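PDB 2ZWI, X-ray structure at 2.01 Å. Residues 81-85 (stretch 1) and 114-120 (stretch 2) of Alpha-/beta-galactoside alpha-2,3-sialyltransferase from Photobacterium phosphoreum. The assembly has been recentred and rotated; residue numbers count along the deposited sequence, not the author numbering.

Stretch 1 81-85: GNTLW
Stretch 2 (114-120) SAEYVRL

Stretch 1 leaves a strand at Gly 81 (phi/psi -141/-168) and Asn 82 (-110/121), then turns through Thr 83 (-55/-52), Leu 84 (-55/-41) and Trp 85 (-98/38). Asn 82, chi1 t and chi2 -47°, braces this turn: Trp 85 N donates to Asn 82 OD1 at 3.1 Å with an N-H...O angle of 160°. Stretch 2 is helical, with phi from -56 to -79 and psi from -26 to -46; Val 118 N to Ser 114 O (2.9 Å), Arg 119 N to Ala 115 O (3.0 Å) and Leu 120 N to Glu 116 O (2.8 Å) give the i to i+4 pattern. The closest register pairs the CA atoms of Leu 84 and Glu 116 at 6.5 Å, and the contact buries 220 Å² in total.

Leu 84, chi1 t and chi2 p, points toward the helix and dominates the contact. Its CD2 packs on Ala 115 CB at 3.8 Å, an apolar pairing, while its CD1 lies over one face of the Arg 119 guanidinium, 3.8 Å from CZ; Arg 119 is m, t, t with chi4 -139°. Between them in sequence, Glu 116 (chi1 m, chi2 p, chi3 152°) reaches the turn's backbone: Leu 84 N donates to Glu 116 OE1 at 3.0 Å, a weak bond because the angle is only 131°. The same OE1 approaches Thr 83 CB at 3.5 Å; Thr 83 has chi1 m.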

# COMPACT_ATOMS: atom_id res chain seq x y z
N GLY A 81 -2.02 -10.68 4.12
CA GLY A 81 -2.49 -10.43 2.76
C GLY A 81 -2.75 -8.98 2.41
O GLY A 81 -2.38 -8.07 3.14
N ASN A 82 -3.40 -8.80 1.26
CA ASN A 82 -3.70 -7.51 0.67
C ASN A 82 -5.22 -7.31 0.80
O ASN A 82 -5.98 -8.14 0.31
CB ASN A 82 -3.24 -7.56 -0.80
CG ASN A 82 -3.63 -6.34 -1.60
OD1 ASN A 82 -4.77 -5.89 -1.56
ND2 ASN A 82 -2.68 -5.81 -2.37
N THR A 83 -5.65 -6.25 1.48
CA THR A 83 -7.07 -6.01 1.76
C THR A 83 -7.94 -6.00 0.48
O THR A 83 -8.93 -6.72 0.41
CB THR A 83 -7.27 -4.73 2.59
OG1 THR A 83 -6.37 -4.75 3.71
CG2 THR A 83 -8.69 -4.63 3.11
N LEU A 84 -7.58 -5.20 -0.53
CA LEU A 84 -8.33 -5.18 -1.78
C LEU A 84 -8.46 -6.60 -2.37
O LEU A 84 -9.50 -6.99 -2.87
CB LEU A 84 -7.66 -4.25 -2.80
CG LEU A 84 -8.41 -3.98 -4.12
CD1 LEU A 84 -9.74 -3.28 -3.85
CD2 LEU A 84 -7.52 -3.16 -5.03
N TRP A 85 -7.37 -7.36 -2.28
CA TRP A 85 -7.29 -8.71 -2.81
C TRP A 85 -7.52 -9.76 -1.73
O TRP A 85 -6.89 -10.82 -1.72
CB TRP A 85 -5.94 -8.90 -3.50
CG TRP A 85 -5.82 -8.04 -4.72
CD1 TRP A 85 -5.01 -6.94 -4.89
CD2 TRP A 85 -6.57 -8.18 -5.93
NE1 TRP A 85 -5.20 -6.41 -6.14
CE2 TRP A 85 -6.15 -7.15 -6.80
CE3 TRP A 85 -7.54 -9.08 -6.37
CZ2 TRP A 85 -6.67 -7.00 -8.09
CZ3 TRP A 85 -8.06 -8.94 -7.65
CH2 TRP A 85 -7.63 -7.90 -8.50
N SER A 114 -4.61 3.46 -2.81
CA SER A 114 -5.72 4.40 -2.89
C SER A 114 -7.10 3.77 -3.08
O SER A 114 -8.12 4.38 -2.71
CB SER A 114 -5.45 5.41 -4.02
OG SER A 114 -5.59 4.78 -5.28
N ALA A 115 -7.15 2.58 -3.68
CA ALA A 115 -8.42 1.90 -3.97
C ALA A 115 -9.31 1.69 -2.74
O ALA A 115 -10.51 1.97 -2.80
CB ALA A 115 -8.19 0.57 -4.70
N GLU A 116 -8.73 1.22 -1.63
CA GLU A 116 -9.51 1.06 -0.40
C GLU A 116 -10.14 2.38 0.04
O GLU A 116 -11.27 2.40 0.52
CB GLU A 116 -8.68 0.48 0.75
CG GLU A 116 -8.43 -1.02 0.66
CD GLU A 116 -7.19 -1.37 -0.15
OE1 GLU A 116 -6.57 -2.43 0.11
OE2 GLU A 116 -6.83 -0.58 -1.05
N TYR A 117 -9.41 3.48 -0.15
CA TYR A 117 -9.83 4.81 0.32
C TYR A 117 -10.87 5.45 -0.59
O TYR A 117 -11.77 6.15 -0.12
CB TYR A 117 -8.60 5.70 0.63
CG TYR A 117 -7.90 5.11 1.83
CD1 TYR A 117 -6.94 4.11 1.70
CD2 TYR A 117 -8.29 5.48 3.13
CE1 TYR A 117 -6.35 3.52 2.81
CE2 TYR A 117 -7.69 4.90 4.25
CZ TYR A 117 -6.74 3.92 4.08
OH TYR A 117 -6.17 3.35 5.19
N VAL A 118 -10.76 5.18 -1.89
CA VAL A 118 -11.82 5.52 -2.85
C VAL A 118 -13.12 4.77 -2.50
O VAL A 118 -14.21 5.35 -2.45
CB VAL A 118 -11.36 5.29 -4.32
CG1 VAL A 118 -12.53 5.41 -5.30
CG2 VAL A 118 -10.27 6.30 -4.70
N ARG A 119 -12.99 3.47 -2.21
CA ARG A 119 -14.12 2.66 -1.82
C ARG A 119 -14.74 3.09 -0.48
O ARG A 119 -15.97 3.14 -0.35
CB ARG A 119 -13.74 1.18 -1.85
CG ARG A 119 -13.54 0.70 -3.28
CD ARG A 119 -13.03 -0.72 -3.39
NE ARG A 119 -12.79 -1.08 -4.79
CZ ARG A 119 -13.10 -2.25 -5.33
NH1 ARG A 119 -13.69 -3.18 -4.60
NH2 ARG A 119 -12.84 -2.49 -6.60
N LEU A 120 -13.90 3.44 0.49
CA LEU A 120 -14.38 3.98 1.78
C LEU A 120 -15.16 5.29 1.62
O LEU A 120 -16.21 5.49 2.26
CB LEU A 120 -13.22 4.16 2.76
CG LEU A 120 -12.64 2.85 3.32
CD1 LEU A 120 -11.34 3.10 4.08
CD2 LEU A 120 -13.66 2.19 4.21